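Local coordinates for cellulase CEL9M (Clostridium cellulolyticum, PDB 1IA6), which probably catalyses, as a family 9 glycoside hydrolase, the endohydrolysis of beta-1,4-glucosidic linkages in cellulose and related beta-glucans, at residues Ala37-Asp42 with Gly58-Phe63; Gly52-Ala57 with Leu65-Ser70. All blocks are in the same frame, centred on the assembly; numbering follows the deposited sequence.

Both contacts are buried, but contact 2 lies deeper, its centre about 8 Å from the centre of the chain against about 17 Å for contact 1. All of Ala37-Asp42 and Gly52-Ala57 is loop, and one zinc ion ties the two: Cys-38 and His-39 bind it from contact 1, His-55 from contact 2. Gly58-Phe63 runs into strand 62-63, which leads directly into helix 64-80 of contact 2. The chemistry differs with place. Contact 1 combines metal ligands with a salt bridge, whereas contact 2 rests on a neutral side-chain amide paired with the backbone N-H and C=O of one residue, Tyr-54. Lys-62 NZ, 2.8 Å from Gly-52 O in a probable hydrogen bond, joins them.

Contact 1 (Ala37-Asp42 with Gly58-Phe63); sequences ACHTTD and GDHVKF. With ZN (zinc ion), chain C.
CE1 of the His-39 ring comes to 3.7 Å from CB of His-60 where the Cys2His2 zinc site of this family 9 (alpha/alpha)6 barrel meets the run into strand 62-63. The two side chains cross at about a right angle, and their rings, with centroids 5.5 Å apart and planes at 51°, pack obliquely. Zinc fixes the His-39 ring: ND1 binds the metal at 2.1 Å, while NE2 is hydrogen-bonded to Gln-135. Cys-38 supplies SG at 2.3 Å from zinc, a position reached because its first torsion, 61°, sets the sulfur between the backbone N and the carbonyl carbon. Cys-22 and His-55 complete the four-residue site.

Beyond the rings, Asp-42 and Lys-62 approach from opposite directions. NZ of Lys-62 forms a salt bridge with OD2 of Asp-42 at 3.0 Å, meeting the carboxylate on its anti lone pair, away from OD1. The lysine chain is extended at chi2 and chi4 but bends at chi3 (-73°), which turns its ammonium end to the acid. Each partner has a second tie: Asp-42 OD2 makes a salt bridge to Arg-139, and Lys-62 NZ also reaches Gly-52 O. OD2 of the buried carboxylate thus has two cationic partners, which would be expected to favour its ionised form. A type I turn from His-39 to Asp-42 puts ring and carboxylate on one short loop. A water links the backbone to the lysine: it donates to His-39 O at 3.0 Å and accepts a weak bond from Lys-62 NZ at 3.4 Å.

Contact 2 (Gly52-Ala57 with Leu65-Ser70); sequences GGYHDA and LPQGYS. With ZN (zinc ion), chain C.
Gln-67 presents its side-chain amide to the peptide backbone of Tyr-54, gripping it with two hydrogen bonds. Tyr-54 N donates to Gln-67 OE1 over 2.8 Å, with an N-H...O angle of 155°, and the donor lies in the carbonyl plane on a lone pair. In return Gln-67 NE2 donates to Tyr-54 O over 3.0 Å at a straighter 165°. The pair of bonds fixes the amide's rotation, and OE1 also lies at the edge of the Tyr-54 ring, in its plane. Gly-53 CA is 3.5 Å from OE1, an approach that suits glycine.

Beside this pairing, Asp-56 OD1 meets the Pro-66 ring at CG, 3.2 Å away. A water donates to the same OD1 and accepts from Gln-67 NE2, so both amide hydrogens have an acceptor; Asp-56 OD2 is hydrogen-bonded to Tyr-204 OH. Asp-56 belongs to the Asp-Ala-Gly-Asp sequence of family 9, whose aspartates serve in catalysis in relatives, and its side chain is about 7 Å from that of Glu-410, the predicted active-site residue.

Further out, the bend of Gln-67 at chi2 (96°) turns the amide from the helix toward the loop. His-55, whose CB points away from the helix, binds zinc through NE2 at 2.1 Å. The loop thus lies between the metal site and helix 64-80, with Gln-67 also packing on helix 91-107 and both Tyr-54 and Gln-67 touching Leu-413 of helix 413-429.

Contact 1 (Ala37-Asp42 with Gly58-Phe63)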
ATOM      1  N   ALA A  37     -15.925 -15.005  -7.348  1.00 13.05           N
ATOM      2  CA  ALA A  37     -16.247 -14.970  -5.924  1.00 12.93           C
ATOM      3  C   ALA A  37     -15.381 -15.931  -5.121  1.00 12.47           C
ATOM      4  O   ALA A  37     -15.147 -17.064  -5.540  1.00 11.83           O
ATOM      5  CB  ALA A  37     -17.726 -15.309  -5.715  1.00 13.94           C
ATOM      6  N   CYS A  38     -14.918 -15.477  -3.960  1.00 10.79           N
ATOM      7  CA  CYS A  38     -14.084 -16.301  -3.091  1.00 10.79           C
ATOM      8  C   CYS A  38     -14.323 -15.970  -1.618  1.00 11.13           C
ATOM      9  O   CYS A  38     -14.833 -14.896  -1.294  1.00 11.92           O
ATOM     10  CB  CYS A  38     -12.599 -16.092  -3.425  1.00 10.03           C
ATOM     11  SG  CYS A  38     -11.996 -14.391  -3.205  1.00 10.23           S
ATOM     12  N   HIS A  39     -13.963 -16.905  -0.741  1.00  9.98           N
ATOM     13  CA  HIS A  39     -14.094 -16.731   0.704  1.00 10.77           C
ATOM     14  C   HIS A  39     -15.351 -15.951   1.068  1.00 12.70           C
ATOM     15  O   HIS A  39     -15.302 -14.938   1.767  1.00 11.38           O
ATOM     16  CB  HIS A  39     -12.846 -16.019   1.232  1.00 11.38           C
ATOM     17  CG  HIS A  39     -11.566 -16.625   0.742  1.00 11.43           C
ATOM     18  ND1 HIS A  39     -10.798 -16.048  -0.248  1.00 12.21           N
ATOM     19  CD2 HIS A  39     -10.946 -17.783   1.071  1.00 12.63           C
ATOM     20  CE1 HIS A  39      -9.760 -16.824  -0.505  1.00 14.28           C
ATOM     21  NE2 HIS A  39      -9.826 -17.884   0.281  1.00 12.42           N
ATOM     22  N   THR A  40     -16.481 -16.461   0.598  1.00 14.00           N
ATOM     23  CA  THR A  40     -17.778 -15.834   0.801  1.00 15.71           C
ATOM     24  C   THR A  40     -18.375 -15.985   2.193  1.00 15.67           C
ATOM     25  O   THR A  40     -19.441 -15.433   2.466  1.00 17.68           O
ATOM     26  CB  THR A  40     -18.789 -16.385  -0.218  1.00 16.53           C
ATOM     27  OG1 THR A  40     -18.945 -17.797  -0.015  1.00 16.60           O
ATOM     28  CG2 THR A  40     -18.294 -16.144  -1.637  1.00 17.18           C
ATOM     29  N   THR A  41     -17.701 -16.719   3.073  1.00 16.07           N
ATOM     30  CA  THR A  41     -18.209 -16.930   4.426  1.00 18.86           C
ATOM     31  C   THR A  41     -17.348 -16.273   5.501  1.00 16.69           C
ATOM     32  O   THR A  41     -17.518 -16.551   6.686  1.00 17.30           O
ATOM     33  CB  THR A  41     -18.316 -18.438   4.762  1.00 17.55           C
ATOM     34  OG1 THR A  41     -17.002 -18.996   4.900  1.00 24.94           O
ATOM     35  CG2 THR A  41     -19.051 -19.177   3.667  1.00 22.75           C
ATOM     36  N   ASP A  42     -16.424 -15.406   5.093  1.00 15.24           N
ATOM     37  CA  ASP A  42     -15.554 -14.731   6.050  1.00 13.62           C
ATOM     38  C   ASP A  42     -16.333 -14.044   7.165  1.00 12.52           C
ATOM     39  O   ASP A  42     -17.296 -13.324   6.906  1.00 12.40           O
ATOM     40  CB  ASP A  42     -14.680 -13.695   5.341  1.00 12.66           C
ATOM     41  CG  ASP A  42     -13.531 -14.323   4.581  1.00 13.42           C
ATOM     42  OD1 ASP A  42     -13.362 -15.560   4.658  1.00 10.00           O
ATOM     43  OD2 ASP A  42     -12.793 -13.572   3.913  1.00 11.57           O
ATOM     44  N   GLY A  58       0.547 -12.971  -2.560  1.00  8.18           N
ATOM     45  CA  GLY A  58       0.366 -14.102  -3.453  1.00  8.14           C
ATOM     46  C   GLY A  58      -0.490 -15.125  -2.732  1.00  8.86           C
ATOM     47  O   GLY A  58      -0.865 -16.158  -3.291  1.00  9.46           O
ATOM     48  N   ASP A  59      -0.784 -14.822  -1.469  1.00  8.60           N
ATOM     49  CA  ASP A  59      -1.605 -15.671  -0.620  1.00  8.86           C
ATOM     50  C   ASP A  59      -3.008 -15.075  -0.507  1.00  9.88           C
ATOM     51  O   ASP A  59      -3.341 -14.125  -1.213  1.00  9.41           O
ATOM     52  CB  ASP A  59      -0.974 -15.818   0.770  1.00  9.08           C
ATOM     53  CG  ASP A  59      -0.662 -14.482   1.420  1.00 11.60           C
ATOM     54  OD1 ASP A  59      -0.993 -13.436   0.829  1.00 10.83           O
ATOM     55  OD2 ASP A  59      -0.086 -14.479   2.529  1.00 13.20           O
ATOM     56  N   HIS A  60      -3.818 -15.607   0.403  1.00  8.28           N
ATOM     57  CA  HIS A  60      -5.191 -15.140   0.519  1.00  8.69           C
ATOM     58  C   HIS A  60      -5.617 -14.566   1.861  1.00  7.83           C
ATOM     59  O   HIS A  60      -6.785 -14.240   2.057  1.00 10.23           O
ATOM     60  CB  HIS A  60      -6.123 -16.285   0.117  1.00  9.89           C
ATOM     61  CG  HIS A  60      -5.856 -16.814  -1.258  1.00 10.90           C
ATOM     62  ND1 HIS A  60      -5.917 -18.157  -1.567  1.00 11.26           N
ATOM     63  CD2 HIS A  60      -5.525 -16.179  -2.409  1.00 12.92           C
ATOM     64  CE1 HIS A  60      -5.633 -18.326  -2.846  1.00 13.14           C
ATOM     65  NE2 HIS A  60      -5.391 -17.141  -3.381  1.00 12.03           N
ATOM     66  N   VAL A  61      -4.674 -14.434   2.783  1.00  8.89           N
ATOM     67  CA  VAL A  61      -4.982 -13.879   4.094  1.00  8.97           C
ATOM     68  C   VAL A  61      -5.151 -12.364   3.992  1.00  9.87           C
ATOM     69  O   VAL A  61      -4.497 -11.712   3.178  1.00  8.71           O
ATOM     70  CB  VAL A  61      -3.849 -14.183   5.096  1.00 10.08           C
ATOM     71  CG1 VAL A  61      -4.141 -13.532   6.447  1.00 11.10           C
ATOM     72  CG2 VAL A  61      -3.694 -15.689   5.249  1.00 11.97           C
ATOM     73  N   LYS A  62      -6.043 -11.810   4.808  1.00  8.08           N
ATOM     74  CA  LYS A  62      -6.249 -10.371   4.829  1.00  7.46           C
ATOM     75  C   LYS A  62      -5.600  -9.875   6.121  1.00  7.94           C
ATOM     76  O   LYS A  62      -6.156 -10.032   7.206  1.00  9.35           O
ATOM     77  CB  LYS A  62      -7.749 -10.048   4.777  1.00  7.92           C
ATOM     78  CG  LYS A  62      -8.411 -10.647   3.532  1.00  7.98           C
ATOM     79  CD  LYS A  62      -9.854 -10.202   3.314  1.00 12.94           C
ATOM     80  CE  LYS A  62     -10.809 -10.854   4.293  1.00 10.57           C
ATOM     81  NZ  LYS A  62     -12.224 -10.668   3.854  1.00  9.06           N
ATOM     82  N   PHE A  63      -4.394  -9.325   5.984  1.00  6.80           N
ATOM     83  CA  PHE A  63      -3.605  -8.802   7.102  1.00  7.93           C
ATOM     84  C   PHE A  63      -3.914  -7.324   7.308  1.00  7.43           C
ATOM     85  O   PHE A  63      -3.719  -6.518   6.408  1.00  8.50           O
ATOM     86  CB  PHE A  63      -2.107  -8.966   6.813  1.00  7.50           C
ATOM     87  CG  PHE A  63      -1.608 -10.384   6.914  1.00  9.73           C
ATOM     88  CD1 PHE A  63      -1.475 -11.001   8.155  1.00 10.29           C
ATOM     89  CD2 PHE A  63      -1.246 -11.089   5.774  1.00 10.68           C
ATOM     90  CE1 PHE A  63      -0.982 -12.304   8.259  1.00 11.56           C
ATOM     91  CE2 PHE A  63      -0.750 -12.393   5.864  1.00 12.47           C
ATOM     92  CZ  PHE A  63      -0.619 -12.999   7.109  1.00 10.34           C
TER
HETATM   93 ZN    ZN C1264     -10.813 -14.222  -1.220  1.00 13.00          ZN
HETATM   94  O   HOH W   1     -14.182 -12.144   1.531  1.00 13.29           O

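Contact 2 (Gly52-Ala57 with Leu65-Ser70)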
ATOM      1  N   GLY A  52     -15.071  -9.310   1.637  1.00 10.80           N
ATOM      2  CA  GLY A  52     -14.588  -8.144   0.923  1.00 11.18           C
ATOM      3  C   GLY A  52     -13.118  -7.909   1.203  1.00 10.77           C
ATOM      4  O   GLY A  52     -12.429  -8.793   1.718  1.00 10.05           O
ATOM      5  N   GLY A  53     -12.631  -6.720   0.875  1.00  9.61           N
ATOM      6  CA  GLY A  53     -11.230  -6.434   1.110  1.00  9.64           C
ATOM      7  C   GLY A  53     -10.359  -7.126   0.083  1.00  8.83           C
ATOM      8  O   GLY A  53     -10.854  -7.610  -0.939  1.00  8.85           O
ATOM      9  N   TYR A  54      -9.061  -7.197   0.359  1.00  8.04           N
ATOM     10  CA  TYR A  54      -8.124  -7.798  -0.580  1.00  8.32           C
ATOM     11  C   TYR A  54      -7.188  -8.839   0.009  1.00  7.92           C
ATOM     12  O   TYR A  54      -6.789  -8.750   1.172  1.00  7.42           O
ATOM     13  CB  TYR A  54      -7.237  -6.714  -1.203  1.00  6.23           C
ATOM     14  CG  TYR A  54      -7.947  -5.666  -2.026  1.00  8.69           C
ATOM     15  CD1 TYR A  54      -8.635  -4.616  -1.419  1.00  9.24           C
ATOM     16  CD2 TYR A  54      -7.870  -5.686  -3.418  1.00  8.08           C
ATOM     17  CE1 TYR A  54      -9.219  -3.604  -2.183  1.00  8.25           C
ATOM     18  CE2 TYR A  54      -8.449  -4.687  -4.186  1.00  9.70           C
ATOM     19  CZ  TYR A  54      -9.117  -3.647  -3.564  1.00  9.39           C
ATOM     20  OH  TYR A  54      -9.653  -2.638  -4.329  1.00 11.49           O
ATOM     21  N   HIS A  55      -6.829  -9.822  -0.813  1.00  6.87           N
ATOM     22  CA  HIS A  55      -5.862 -10.838  -0.412  1.00  7.06           C
ATOM     23  C   HIS A  55      -4.580 -10.016  -0.296  1.00  6.72           C
ATOM     24  O   HIS A  55      -4.350  -9.113  -1.104  1.00  5.98           O
ATOM     25  CB  HIS A  55      -5.698 -11.880  -1.515  1.00  6.14           C
ATOM     26  CG  HIS A  55      -6.951 -12.638  -1.815  1.00  6.27           C
ATOM     27  ND1 HIS A  55      -7.253 -13.105  -3.078  1.00  6.76           N
ATOM     28  CD2 HIS A  55      -7.974 -13.021  -1.018  1.00  7.06           C
ATOM     29  CE1 HIS A  55      -8.410 -13.741  -3.044  1.00  6.92           C
ATOM     30  NE2 HIS A  55      -8.868 -13.706  -1.805  1.00  8.95           N
ATOM     31  N   ASP A  56      -3.739 -10.338   0.677  1.00  5.42           N
ATOM     32  CA  ASP A  56      -2.516  -9.575   0.895  1.00  6.85           C
ATOM     33  C   ASP A  56      -1.454  -9.566  -0.202  1.00  7.35           C
ATOM     34  O   ASP A  56      -1.016  -8.502  -0.637  1.00  6.63           O
ATOM     35  CB  ASP A  56      -1.850 -10.014   2.202  1.00  6.99           C
ATOM     36  CG  ASP A  56      -0.662  -9.140   2.561  1.00  8.38           C
ATOM     37  OD1 ASP A  56      -0.880  -7.945   2.830  1.00  8.77           O
ATOM     38  OD2 ASP A  56       0.486  -9.641   2.564  1.00  9.38           O
ATOM     39  N   ALA A  57      -1.020 -10.740  -0.644  1.00  6.29           N
ATOM     40  CA  ALA A  57       0.032 -10.790  -1.651  1.00  8.58           C
ATOM     41  C   ALA A  57      -0.227 -11.897  -2.660  1.00  8.65           C
ATOM     42  O   ALA A  57      -1.102 -11.770  -3.516  1.00 10.08           O
ATOM     43  CB  ALA A  57       1.381 -11.001  -0.961  1.00  9.81           C
ATOM     44  N   LEU A  65      -2.505  -4.590   8.933  1.00  6.20           N
ATOM     45  CA  LEU A  65      -1.588  -3.468   8.765  1.00  6.42           C
ATOM     46  C   LEU A  65      -1.326  -3.122   7.303  1.00  6.38           C
ATOM     47  O   LEU A  65      -1.515  -1.975   6.895  1.00  6.54           O
ATOM     48  CB  LEU A  65      -0.272  -3.718   9.516  1.00  7.44           C
ATOM     49  CG  LEU A  65       0.704  -2.532   9.567  1.00  9.01           C
ATOM     50  CD1 LEU A  65      -0.031  -1.241   9.929  1.00  8.33           C
ATOM     51  CD2 LEU A  65       1.797  -2.826  10.593  1.00 10.32           C
ATOM     52  N   PRO A  66      -0.878  -4.096   6.494  1.00  7.68           N
ATOM     53  CA  PRO A  66      -0.641  -3.748   5.088  1.00  7.07           C
ATOM     54  C   PRO A  66      -1.935  -3.401   4.349  1.00  7.55           C
ATOM     55  O   PRO A  66      -1.910  -2.665   3.366  1.00  7.38           O
ATOM     56  CB  PRO A  66       0.058  -4.992   4.526  1.00  7.51           C
ATOM     57  CG  PRO A  66      -0.395  -6.100   5.430  1.00  7.70           C
ATOM     58  CD  PRO A  66      -0.392  -5.455   6.795  1.00  5.99           C
ATOM     59  N   GLN A  67      -3.065  -3.932   4.813  1.00  6.86           N
ATOM     60  CA  GLN A  67      -4.341  -3.623   4.169  1.00  7.25           C
ATOM     61  C   GLN A  67      -4.635  -2.134   4.380  1.00  6.40           C
ATOM     62  O   GLN A  67      -4.985  -1.420   3.439  1.00  5.48           O
ATOM     63  CB  GLN A  67      -5.467  -4.475   4.769  1.00  7.24           C
ATOM     64  CG  GLN A  67      -6.813  -4.363   4.050  1.00  8.52           C
ATOM     65  CD  GLN A  67      -7.058  -5.462   3.012  1.00  9.33           C
ATOM     66  OE1 GLN A  67      -8.121  -5.507   2.386  1.00  9.55           O
ATOM     67  NE2 GLN A  67      -6.083  -6.349   2.830  1.00  9.05           N
ATOM     68  N   GLY A  68      -4.476  -1.671   5.618  1.00  5.28           N
ATOM     69  CA  GLY A  68      -4.726  -0.270   5.931  1.00  6.25           C
ATOM     70  C   GLY A  68      -3.707   0.668   5.306  1.00  6.11           C
ATOM     71  O   GLY A  68      -4.059   1.725   4.779  1.00  6.00           O
ATOM     72  N   TYR A  69      -2.438   0.288   5.378  1.00  5.43           N
ATOM     73  CA  TYR A  69      -1.358   1.083   4.793  1.00  5.52           C
ATOM     74  C   TYR A  69      -1.609   1.286   3.300  1.00  4.27           C
ATOM     75  O   TYR A  69      -1.537   2.403   2.786  1.00  4.32           O
ATOM     76  CB  TYR A  69      -0.019   0.356   4.979  1.00  6.23           C
ATOM     77  CG  TYR A  69       1.099   0.881   4.100  1.00  8.31           C
ATOM     78  CD1 TYR A  69       1.831   2.006   4.471  1.00  7.55           C
ATOM     79  CD2 TYR A  69       1.414   0.259   2.890  1.00  8.49           C
ATOM     80  CE1 TYR A  69       2.852   2.503   3.660  1.00  9.66           C
ATOM     81  CE2 TYR A  69       2.434   0.748   2.067  1.00  8.37           C
ATOM     82  CZ  TYR A  69       3.145   1.871   2.460  1.00 10.19           C
ATOM     83  OH  TYR A  69       4.144   2.370   1.656  1.00  9.59           O
ATOM     84  N   SER A  70      -1.901   0.192   2.604  1.00  5.01           N
ATOM     85  CA  SER A  70      -2.141   0.255   1.166  1.00  7.19           C
ATOM     86  C   SER A  70      -3.300   1.181   0.819  1.00  7.78           C
ATOM     87  O   SER A  70      -3.193   1.998  -0.094  1.00  6.81           O
ATOM     88  CB  SER A  70      -2.395  -1.149   0.618  1.00  8.11           C
ATOM     89  OG  SER A  70      -1.218  -1.936   0.740  1.00  8.28           O
TER
HETATM   90 ZN    ZN C1264     -10.813 -14.222  -1.220  1.00 13.00          ZN
HETATM   91  O   HOH W   2      -3.453  -7.404   3.715  1.00 10.70           O